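Local coordinates for glutathione S-transferase, N-terminal domain protein (Pseudomonas putida, PDB 4NAX) that binds one glutathione disulfide per subunit and, as a member of the glutathione S-transferase superfamily, probably acts as a glutathione-dependent transferase, at residues 31-36 with 92-97; 38-43 with 176-181; 184-189 with 215-220. One frame throughout, in Å; residues are numbered along the deposited sequence. Where two conformers were deposited one is given.

The three contacts run from the thioredoxin-like half of the subunit into its helical half. Contacts 1 and 2 share helix 31-41, contacts 2 and 3 share helix 180-193, and the centres of contacts 1 and 2 lie about 9 Å apart. Leu97 CD1 packs 3.8 Å from Leu38 CD2 between the first two. Contacts 2 and 3, with centres about 12 Å apart, are joined by a salt bridge, Arg220 NE to Glu40 OE2 at 2.8 Å. Contact 1 meets contact 3 beside the disulfide pocket, where Lys33 CE lies 3.9 Å from Trp188 CD1; Lys33 and Trp188 both belong to that pocket, while contact 2 is at the surface.

Contact 1: 31-36 with 92-97; sequences GVKVSI and AILQYL
Val34 and Ile93 carry the middle of this interface, their side chains crossing at about a right angle. Ile93 presents its CG2 methyl to both branches of the valine, 3.7 Å from Val34 CG1. With CG1 anti to the backbone N (chi1 175°), Val34 turns both methyls to this one isoleucine branch and still brings CG1 within 4.3 Å of Leu97 CD1, a looser touch one helical turn further along 90-101. Leu94 covers the neighbouring part of helix 31-41 differently: Leu94 CD2 sits 3.5 Å from Lys33 O, the backbone carbonyl, and its other methyl, CD1, lies beside Lys33 CB. The base of the lysine is thus apolar packing, but the extended chain beyond CG leads away from 92-97, toward the start of that helix, where NZ hydrogen-bonds Asn30 OD1, Ser90 OG and Gln122 OE1, next to the bound glutathione disulfide. Further out, Leu94 is backed by Leu119, Ile180 and Ala184 of the helical domain, and Ile93 rests on Leu87 of the sheet. The two segments run almost parallel, 10° between their directions, with axes 9.7 Å apart. Two such helices packed side by side against one face of a mixed four-stranded sheet in the order 2-1-3-4 belong to the thioredoxin-like domain of glutathione transferases.

Contact 2: 38-43 with 176-181; sequences LEEIGL and EEYSIA
The backbones stay well apart here, Glu40 CA and Ser179 CA being the nearest pair at 10.2 Å, where the last turn of helix 31-41 faces the loop leading into helix 180-193. Two long side chains span the gap: Tyr178 OH donates a hydrogen bond to Glu40 OE2 at 2.7 Å. The carboxylate is not met in its own plane; the hydroxyl comes from above, 42° out of it. OE2 in turn sits at the edge of the phenol, near the ring plane, and is 3.4 Å from Tyr178 CE2. Carboxylate and ring are turned 63° against each other, and the two side chains cross at about a right angle. A bend at chi2 (-78°) folds the glutamate toward the tyrosine, while Tyr178 reaches over with CG anti to its own backbone N. This bridge ties the thioredoxin-like domain to the all-helical domain, the two-domain build of the glutathione transferase fold. Arg220 adds a second grip on OE2 through a salt bridge from NE and also makes a cation-pi contact with the Tyr178 ring, an arrangement that would be expected to keep Glu40 ionised. Just beyond the tyrosine, Ser179 is the N-cap of helix 180-193: its OG accepts from Ala181 N at 3.0 Å, while its own backbone N bonds to Asp182 OD2.

Contact 3: 184-189 with 215-220; sequences AIFPWV and ANFLER. With GDS (oxidized glutathione disulfide), chain C.
This is core packing of the all-helical C-terminal domain of the glutathione transferase fold, where helix 180-193, with the pocket tryptophan on it, is backed by the end of helix 208-219. Within 215-220 it is Phe217 that makes the contact. One face of its ring takes Phe186 CB in a CH-pi contact, 3.6 Å from the ring centroid and 18° off the normal. The carbon stands toward the CG-CD2 rim, its closest approach being 3.5 Å to CD2. Because Phe217 CG is anti to the backbone N (chi1 -179°), the ring reaches from its own helix to the backbone end of Phe186, whereas the Phe186 ring turns from 215-220 to the preceding turn of the same helix, at Val213 and Leu214. The two rings meet obliquely, their planes 42° apart. Pro187 crosses the far end of the Phe217 ring, with CD 3.8 Å from CZ; having no N-H, this proline also accompanies a kink in the helix. With an alanine in place of Phe217, Phe186 CB and Pro187 CD would probably lose their shared aromatic cover, leaving a gap between the helices. Trp188, next along the chain, leaves in another direction, to the bound glutathione disulfide. Its NE1 is hydrogen-bonded to Asn30 OD1, and its CZ2 comes within 3.4 Å of the disulfide's carboxylate oxygen OE4.

Contact 1: 31-36 with 92-97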
loop_
_atom_site.group_PDB
_atom_site.type_symbol
_atom_site.label_atom_id
_atom_site.label_comp_id
_atom_site.label_asym_id
_atom_site.label_seq_id
_atom_site.Cartn_x
_atom_site.Cartn_y
_atom_site.Cartn_z
ATOM N N GLY A 31 -8.253 -7.112 -8.075
ATOM C CA GLY A 31 -8.308 -8.538 -8.331
ATOM C C GLY A 31 -7.431 -8.947 -9.491
ATOM O O GLY A 31 -6.725 -9.952 -9.426
ATOM N N VAL A 32 -7.476 -8.162 -10.575
ATOM C CA VAL A 32 -6.738 -8.557 -11.769
ATOM C C VAL A 32 -5.225 -8.438 -11.591
ATOM O O VAL A 32 -4.478 -9.072 -12.309
ATOM C CB VAL A 32 -7.206 -7.833 -13.044
ATOM C CG1 VAL A 32 -8.693 -8.043 -13.276
ATOM C CG2 VAL A 32 -6.831 -6.364 -13.036
ATOM N N LYS A 33 -4.749 -7.659 -10.621
ATOM C CA LYS A 33 -3.311 -7.659 -10.351
ATOM C C LYS A 33 -2.886 -9.117 -10.117
ATOM O O LYS A 33 -1.832 -9.541 -10.591
ATOM C CB LYS A 33 -2.987 -6.865 -9.091
ATOM C CG LYS A 33 -3.248 -5.376 -9.139
ATOM C CD LYS A 33 -3.034 -4.796 -7.753
ATOM C CE LYS A 33 -3.423 -3.335 -7.603
ATOM N NZ LYS A 33 -3.286 -2.912 -6.162
ATOM N N VAL A 34 -3.675 -9.854 -9.323
ATOM C CA VAL A 34 -3.281 -11.165 -8.883
ATOM C C VAL A 34 -3.491 -12.221 -9.957
ATOM O O VAL A 34 -2.603 -13.075 -10.176
ATOM C CB VAL A 34 -3.957 -11.524 -7.560
ATOM C CG1 VAL A 34 -3.627 -12.953 -7.152
ATOM C CG2 VAL A 34 -3.535 -10.548 -6.472
ATOM N N SER A 35 -4.634 -12.176 -10.650
ATOM C CA SER A 35 -4.813 -13.094 -11.773
ATOM C C SER A 35 -3.783 -12.842 -12.893
ATOM O O SER A 35 -3.235 -13.796 -13.457
ATOM C CB SER A 35 -6.244 -13.080 -12.284
ATOM O OG SER A 35 -6.643 -11.735 -12.487
ATOM N N ILE A 36 -3.501 -11.582 -13.203
ATOM C CA ILE A 36 -2.460 -11.284 -14.168
ATOM C C ILE A 36 -1.130 -11.885 -13.709
ATOM O O ILE A 36 -0.417 -12.525 -14.489
ATOM C CB ILE A 36 -2.323 -9.772 -14.425
ATOM C CG1 ILE A 36 -3.542 -9.260 -15.181
ATOM C CG2 ILE A 36 -1.051 -9.490 -15.218
ATOM C CD1 ILE A 36 -3.630 -7.759 -15.254
ATOM N N ALA A 92 0.553 -7.380 -1.198
ATOM C CA ALA A 92 1.228 -8.431 -0.432
ATOM C C ALA A 92 1.263 -9.731 -1.228
ATOM O O ALA A 92 2.273 -10.438 -1.258
ATOM C CB ALA A 92 0.600 -8.648 0.933
ATOM N N ILE A 93 0.145 -10.071 -1.871
ATOM C CA ILE A 93 0.068 -11.253 -2.718
ATOM C C ILE A 93 1.046 -11.157 -3.890
ATOM O O ILE A 93 1.699 -12.147 -4.207
ATOM C CB ILE A 93 -1.377 -11.489 -3.187
ATOM C CG1 ILE A 93 -2.297 -11.775 -1.984
ATOM C CG2 ILE A 93 -1.422 -12.626 -4.199
ATOM C CD1 ILE A 93 -3.779 -11.617 -2.300
ATOM N N LEU A 94 1.151 -9.991 -4.520
ATOM C CA LEU A 94 2.115 -9.838 -5.593
ATOM C C LEU A 94 3.531 -10.120 -5.120
ATOM O O LEU A 94 4.301 -10.816 -5.791
ATOM C CB LEU A 94 2.053 -8.442 -6.200
ATOM C CG LEU A 94 0.823 -8.108 -7.039
ATOM C CD1 LEU A 94 0.873 -6.653 -7.498
ATOM C CD2 LEU A 94 0.709 -9.018 -8.264
ATOM N N GLN A 95 3.908 -9.559 -3.979
ATOM C CA GLN A 95 5.248 -9.774 -3.473
ATOM C C GLN A 95 5.458 -11.251 -3.115
ATOM O O GLN A 95 6.491 -11.835 -3.445
ATOM C CB GLN A 95 5.525 -8.855 -2.284
ATOM C CG GLN A 95 6.923 -9.013 -1.745
ATOM C CD GLN A 95 7.322 -7.949 -0.736
ATOM O OE1 GLN A 95 6.574 -7.039 -0.403
ATOM N NE2 GLN A 95 8.535 -8.057 -0.264
ATOM N N TYR A 96 4.486 -11.852 -2.438
ATOM C CA TYR A 96 4.536 -13.277 -2.121
ATOM C C TYR A 96 4.763 -14.140 -3.386
ATOM O O TYR A 96 5.653 -14.993 -3.430
ATOM C CB TYR A 96 3.248 -13.724 -1.426
ATOM C CG TYR A 96 3.162 -15.227 -1.272
ATOM C CD1 TYR A 96 4.031 -15.907 -0.434
ATOM C CD2 TYR A 96 2.244 -15.985 -1.990
ATOM C CE1 TYR A 96 3.994 -17.285 -0.318
ATOM C CE2 TYR A 96 2.190 -17.360 -1.863
ATOM C CZ TYR A 96 3.070 -18.013 -1.023
ATOM O OH TYR A 96 3.032 -19.378 -0.849
ATOM N N LEU A 97 3.959 -13.894 -4.417
ATOM C CA LEU A 97 4.064 -14.685 -5.633
ATOM C C LEU A 97 5.362 -14.455 -6.377
ATOM O O LEU A 97 5.909 -15.394 -6.957
ATOM C CB LEU A 97 2.874 -14.424 -6.558
ATOM C CG LEU A 97 1.532 -14.915 -6.038
ATOM C CD1 LEU A 97 0.420 -14.468 -6.979
ATOM C CD2 LEU A 97 1.487 -16.426 -5.866
#

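Contact 2: 38-43 with 176-181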
loop_
_atom_site.group_PDB
_atom_site.type_symbol
_atom_site.label_atom_id
_atom_site.label_comp_id
_atom_site.label_asym_id
_atom_site.label_seq_id
_atom_site.Cartn_x
_atom_site.Cartn_y
_atom_site.Cartn_z
ATOM N N LEU A 38 -0.513 -14.424 -11.717
ATOM C CA LEU A 38 -0.542 -15.872 -11.811
ATOM C C LEU A 38 -0.411 -16.335 -13.261
ATOM O O LEU A 38 0.317 -17.303 -13.557
ATOM C CB LEU A 38 -1.817 -16.410 -11.180
ATOM C CG LEU A 38 -1.836 -16.279 -9.649
ATOM C CD1 LEU A 38 -3.255 -16.374 -9.120
ATOM C CD2 LEU A 38 -0.938 -17.325 -9.012
ATOM N N GLU A 39 -1.094 -15.632 -14.165
ATOM C CA GLU A 39 -0.965 -15.941 -15.595
ATOM C C GLU A 39 0.455 -15.712 -16.100
ATOM O O GLU A 39 0.962 -16.479 -16.922
ATOM C CB GLU A 39 -1.970 -15.124 -16.425
ATOM C CG GLU A 39 -3.429 -15.464 -16.163
ATOM C CD GLU A 39 -3.841 -16.823 -16.688
ATOM O OE1 GLU A 39 -3.337 -17.243 -17.748
ATOM O OE2 GLU A 39 -4.698 -17.466 -16.046
ATOM N N GLU A 40 1.092 -14.628 -15.668
ATOM C CA GLU A 40 2.461 -14.301 -16.111
ATOM C C GLU A 40 3.474 -15.362 -15.670
ATOM O O GLU A 40 4.366 -15.703 -16.434
ATOM C CB GLU A 40 2.925 -12.953 -15.551
ATOM C CG GLU A 40 2.223 -11.737 -16.131
ATOM C CD GLU A 40 2.696 -11.307 -17.525
ATOM O OE1 GLU A 40 3.420 -12.051 -18.247
ATOM O OE2 GLU A 40 2.285 -10.203 -17.954
ATOM N N ILE A 41 3.350 -15.828 -14.428
ATOM C CA ILE A 41 4.360 -16.702 -13.851
ATOM C C ILE A 41 4.094 -18.177 -14.141
ATOM O O ILE A 41 4.963 -19.017 -13.918
ATOM C CB ILE A 41 4.584 -16.460 -12.337
ATOM C CG1 ILE A 41 3.379 -16.912 -11.514
ATOM C CG2 ILE A 41 4.964 -15.002 -12.098
ATOM C CD1 ILE A 41 3.484 -16.687 -10.020
ATOM N N GLY A 42 2.902 -18.491 -14.640
ATOM C CA GLY A 42 2.569 -19.854 -15.026
ATOM C C GLY A 42 2.280 -20.803 -13.875
ATOM O O GLY A 42 2.369 -22.008 -14.022
ATOM N N LEU A 43 1.910 -20.256 -12.724
ATOM C CA LEU A 43 1.619 -21.064 -11.552
ATOM C C LEU A 43 0.184 -21.553 -11.639
ATOM O O LEU A 43 -0.751 -20.756 -11.848
ATOM C CB LEU A 43 1.799 -20.254 -10.272
ATOM C CG LEU A 43 1.519 -20.946 -8.943
ATOM C CD1 LEU A 43 2.519 -22.060 -8.690
ATOM C CD2 LEU A 43 1.588 -19.940 -7.805
ATOM N N GLU A 176 13.894 -1.754 -13.960
ATOM C CA GLU A 176 14.689 -2.127 -15.135
ATOM C C GLU A 176 14.114 -3.290 -15.921
ATOM O O GLU A 176 14.315 -3.373 -17.139
ATOM C CB GLU A 176 16.151 -2.381 -14.746
ATOM C CG GLU A 176 16.852 -1.077 -14.347
ATOM C CD GLU A 176 18.253 -1.229 -13.784
ATOM O OE1 GLU A 176 18.674 -2.363 -13.485
ATOM O OE2 GLU A 176 18.937 -0.191 -13.617
ATOM N N GLU A 177 13.401 -4.173 -15.229
ATOM C CA GLU A 177 12.641 -5.239 -15.872
ATOM C C GLU A 177 11.170 -5.121 -15.499
ATOM O O GLU A 177 10.826 -4.632 -14.412
ATOM C CB GLU A 177 13.149 -6.622 -15.445
ATOM C CG GLU A 177 14.538 -6.982 -15.950
ATOM C CD GLU A 177 15.644 -6.335 -15.137
ATOM O OE1 GLU A 177 16.549 -5.738 -15.751
ATOM O OE2 GLU A 177 15.603 -6.409 -13.890
ATOM N N TYR A 178 10.302 -5.577 -16.400
ATOM C CA TYR A 178 8.885 -5.742 -16.112
ATOM C C TYR A 178 8.730 -6.417 -14.757
ATOM O O TYR A 178 9.433 -7.379 -14.441
ATOM C CB TYR A 178 8.244 -6.588 -17.208
ATOM C CG TYR A 178 6.764 -6.900 -17.043
ATOM C CD1 TYR A 178 5.820 -5.893 -17.004
ATOM C CD2 TYR A 178 6.321 -8.217 -16.982
ATOM C CE1 TYR A 178 4.465 -6.177 -16.916
ATOM C CE2 TYR A 178 4.981 -8.518 -16.891
ATOM C CZ TYR A 178 4.043 -7.497 -16.853
ATOM O OH TYR A 178 2.690 -7.776 -16.789
ATOM N N SER A 179 7.827 -5.905 -13.931
ATOM C CA SER A 179 7.762 -6.358 -12.544
ATOM C C SER A 179 6.368 -6.242 -11.971
ATOM O O SER A 179 5.437 -5.702 -12.592
ATOM C CB SER A 179 8.690 -5.499 -11.680
ATOM O OG SER A 179 8.115 -4.215 -11.414
ATOM N N ILE A 180 6.248 -6.728 -10.735
ATOM C CA ILE A 180 5.023 -6.555 -9.970
ATOM C C ILE A 180 4.594 -5.096 -9.812
ATOM O O ILE A 180 3.402 -4.841 -9.583
ATOM C CB ILE A 180 5.091 -7.252 -8.589
ATOM C CG1 ILE A 180 6.231 -6.729 -7.710
ATOM C CG2 ILE A 180 5.144 -8.758 -8.785
ATOM C CD1 ILE A 180 6.250 -7.357 -6.322
ATOM N N ALA A 181 5.520 -4.133 -9.891
ATOM C CA ALA A 181 5.097 -2.723 -9.837
ATOM C C ALA A 181 4.233 -2.365 -11.051
ATOM O O ALA A 181 3.253 -1.623 -10.926
ATOM C CB ALA A 181 6.293 -1.782 -9.738
#

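Contact 3: 184-189 with 215-220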
loop_
_atom_site.group_PDB
_atom_site.type_symbol
_atom_site.label_atom_id
_atom_site.label_comp_id
_atom_site.label_asym_id
_atom_site.label_seq_id
_atom_site.Cartn_x
_atom_site.Cartn_y
_atom_site.Cartn_z
ATOM N N ALA A 184 0.825 -3.952 -10.675
ATOM C CA ALA A 184 -0.010 -3.246 -9.709
ATOM C C ALA A 184 -0.595 -1.948 -10.276
ATOM O O ALA A 184 -1.726 -1.594 -9.965
ATOM C CB ALA A 184 0.800 -2.924 -8.457
ATOM N N ILE A 185 0.188 -1.229 -11.078
ATOM C CA ILE A 185 -0.184 0.111 -11.515
ATOM C C ILE A 185 -1.100 0.146 -12.741
ATOM O O ILE A 185 -2.115 0.842 -12.749
ATOM C CB ILE A 185 1.096 0.934 -11.791
ATOM C CG1 ILE A 185 1.806 1.261 -10.477
ATOM C CG2 ILE A 185 0.793 2.184 -12.595
ATOM C CD1 ILE A 185 3.227 1.742 -10.638
ATOM N N PHE A 186 -0.756 -0.607 -13.782
ATOM C CA PHE A 186 -1.447 -0.401 -15.049
ATOM C C PHE A 186 -2.919 -0.844 -15.092
ATOM O O PHE A 186 -3.697 -0.196 -15.774
ATOM C CB PHE A 186 -0.578 -0.895 -16.231
ATOM C CG PHE A 186 0.636 -0.016 -16.383
ATOM C CD1 PHE A 186 0.497 1.270 -16.878
ATOM C CD2 PHE A 186 1.878 -0.419 -15.937
ATOM C CE1 PHE A 186 1.577 2.143 -16.905
ATOM C CE2 PHE A 186 2.967 0.430 -15.967
ATOM C CZ PHE A 186 2.811 1.710 -16.455
ATOM N N PRO A 187 -3.320 -1.874 -14.320
ATOM C CA PRO A 187 -4.775 -2.130 -14.255
ATOM C C PRO A 187 -5.550 -0.961 -13.697
ATOM O O PRO A 187 -6.732 -0.763 -14.044
ATOM C CB PRO A 187 -4.883 -3.363 -13.350
ATOM C CG PRO A 187 -3.557 -4.073 -13.559
ATOM C CD PRO A 187 -2.567 -2.923 -13.601
ATOM N N TRP A 188 -4.931 -0.207 -12.790
ATOM C CA TRP A 188 -5.588 0.976 -12.236
ATOM C C TRP A 188 -5.650 2.134 -13.231
ATOM O O TRP A 188 -6.646 2.852 -13.281
ATOM C CB TRP A 188 -4.927 1.402 -10.925
ATOM C CG TRP A 188 -5.641 0.841 -9.738
ATOM C CD1 TRP A 188 -5.231 -0.143 -8.886
ATOM C CD2 TRP A 188 -6.927 1.257 -9.291
ATOM N NE1 TRP A 188 -6.192 -0.341 -7.906
ATOM C CE2 TRP A 188 -7.236 0.519 -8.138
ATOM C CE3 TRP A 188 -7.853 2.196 -9.763
ATOM C CZ2 TRP A 188 -8.412 0.699 -7.438
ATOM C CZ3 TRP A 188 -9.030 2.356 -9.084
ATOM C CH2 TRP A 188 -9.303 1.618 -7.918
ATOM N N VAL A 189 -4.575 2.336 -13.991
ATOM C CA VAL A 189 -4.606 3.336 -15.048
ATOM C C VAL A 189 -5.728 2.989 -16.046
ATOM O O VAL A 189 -6.543 3.856 -16.422
ATOM C CB VAL A 189 -3.242 3.471 -15.751
ATOM C CG1 VAL A 189 -3.325 4.496 -16.871
ATOM C CG2 VAL A 189 -2.116 3.860 -14.788
ATOM N N ALA A 215 -0.356 0.853 -23.154
ATOM C CA ALA A 215 -0.617 0.085 -24.381
ATOM C C ALA A 215 0.265 -1.170 -24.446
ATOM O O ALA A 215 -0.210 -2.256 -24.786
ATOM C CB ALA A 215 -0.430 0.943 -25.619
ATOM N N ASN A 216 1.542 -1.036 -24.099
ATOM C CA ASN A 216 2.433 -2.185 -24.114
ATOM C C ASN A 216 1.952 -3.274 -23.116
ATOM O O ASN A 216 1.970 -4.471 -23.399
ATOM C CB ASN A 216 3.862 -1.799 -23.715
ATOM C CG ASN A 216 4.553 -0.864 -24.687
ATOM O OD1 ASN A 216 5.590 -0.265 -24.324
ATOM N ND2 ASN A 216 4.044 -0.742 -25.902
ATOM N N PHE A 217 1.538 -2.840 -21.934
ATOM C CA PHE A 217 1.036 -3.723 -20.893
ATOM C C PHE A 217 -0.178 -4.512 -21.403
ATOM O O PHE A 217 -0.245 -5.744 -21.272
ATOM C CB PHE A 217 0.642 -2.874 -19.691
ATOM C CG PHE A 217 0.130 -3.664 -18.506
ATOM C CD1 PHE A 217 1.003 -4.345 -17.673
ATOM C CD2 PHE A 217 -1.215 -3.691 -18.206
ATOM C CE1 PHE A 217 0.535 -5.030 -16.564
ATOM C CE2 PHE A 217 -1.691 -4.356 -17.097
ATOM C CZ PHE A 217 -0.813 -5.022 -16.257
ATOM N N LEU A 218 -1.112 -3.804 -22.033
ATOM C CA LEU A 218 -2.358 -4.420 -22.460
ATOM C C LEU A 218 -2.173 -5.383 -23.639
ATOM O O LEU A 218 -3.019 -6.230 -23.880
ATOM C CB LEU A 218 -3.417 -3.351 -22.767
ATOM C CG LEU A 218 -3.877 -2.529 -21.565
ATOM C CD1 LEU A 218 -4.767 -1.379 -22.006
ATOM C CD2 LEU A 218 -4.575 -3.383 -20.528
ATOM N N GLU A 219 -1.068 -5.267 -24.361
ATOM C CA GLU A 219 -0.750 -6.211 -25.441
ATOM C C GLU A 219 -0.303 -7.574 -24.930
ATOM O O GLU A 219 -0.292 -8.548 -25.684
ATOM C CB GLU A 219 0.356 -5.636 -26.355
ATOM C CG GLU A 219 -0.111 -4.476 -27.235
ATOM C CD GLU A 219 1.030 -3.619 -27.782
ATOM O OE1 GLU A 219 0.754 -2.485 -28.256
ATOM O OE2 GLU A 219 2.203 -4.065 -27.729
ATOM N N ARG A 220 0.105 -7.653 -23.666
ATOM C CA ARG A 220 0.663 -8.903 -23.163
ATOM C C ARG A 220 -0.429 -9.974 -23.032
ATOM O O ARG A 220 -1.488 -9.715 -22.463
ATOM C CB ARG A 220 1.336 -8.696 -21.814
ATOM C CG ARG A 220 2.542 -7.773 -21.838
ATOM C CD ARG A 220 3.170 -7.637 -20.466
ATOM N NE ARG A 220 3.754 -8.877 -19.981
ATOM C CZ ARG A 220 4.972 -9.310 -20.279
ATOM N NH1 ARG A 220 5.782 -8.600 -21.061
ATOM N NH2 ARG A 220 5.415 -10.437 -19.749
HETATM N N1 GDS C . -16.309 0.247 -0.443
HETATM C CA1 GDS C . -15.819 0.753 -1.723
HETATM C C1 GDS C . -16.216 2.198 -1.922
HETATM O OE1 GDS C . -15.545 2.882 -2.731
HETATM O OE2 GDS C . -17.186 2.682 -1.297
HETATM C CB1 GDS C . -16.392 -0.104 -2.858
HETATM C CG1 GDS C . -15.658 0.041 -4.198
HETATM C CD1 GDS C . -14.249 -0.490 -4.116
HETATM O O1 GDS C . -13.958 -1.365 -3.322
HETATM N N2 GDS C . -13.379 0.072 -4.947
HETATM C CA2 GDS C . -12.001 -0.361 -5.060
HETATM C C2 GDS C . -11.053 0.733 -4.647
HETATM O O2 GDS C . -11.276 1.903 -4.935
HETATM C CB2 GDS C . -11.698 -0.766 -6.503
HETATM S SG2 GDS C . -12.529 -2.247 -7.063
HETATM N N3 GDS C . -9.950 0.353 -4.004
HETATM C CA3 GDS C . -8.957 1.305 -3.536
HETATM C C3 GDS C . -7.539 0.775 -3.526
HETATM O OE3 GDS C . -6.748 1.332 -2.736
HETATM O OE4 GDS C . -7.244 -0.108 -4.337
HETATM N N4 GDS C . -14.395 -4.139 -2.214
HETATM C CA4 GDS C . -15.461 -4.780 -1.475
HETATM C C4 GDS C . -16.109 -3.882 -0.458
HETATM O OE5 GDS C . -17.081 -4.331 0.219
HETATM O OE6 GDS C . -15.684 -2.703 -0.358
HETATM C C5 GDS C . -13.324 -4.824 -2.593
HETATM O O5 GDS C . -13.178 -6.007 -2.302
HETATM C CA5 GDS C . -12.299 -4.098 -3.436
HETATM N N5 GDS C . -10.952 -4.450 -3.000
HETATM C CB5 GDS C . -12.514 -4.498 -4.897
HETATM S SG5 GDS C . -11.330 -3.805 -6.052
HETATM C CA6 GDS C . -6.523 -3.614 -1.045
HETATM C C6 GDS C . -5.787 -4.484 -2.019
HETATM O OE7 GDS C . -6.090 -5.701 -2.073
HETATM O OE8 GDS C . -4.901 -3.944 -2.723
HETATM N N6 GDS C . -5.624 -2.548 -0.561
HETATM C CB6 GDS C . -7.762 -3.010 -1.709
HETATM C CG6 GDS C . -8.774 -4.091 -2.101
HETATM C CD6 GDS C . -10.079 -3.525 -2.590
HETATM O O6 GDS C . -10.288 -2.307 -2.639
#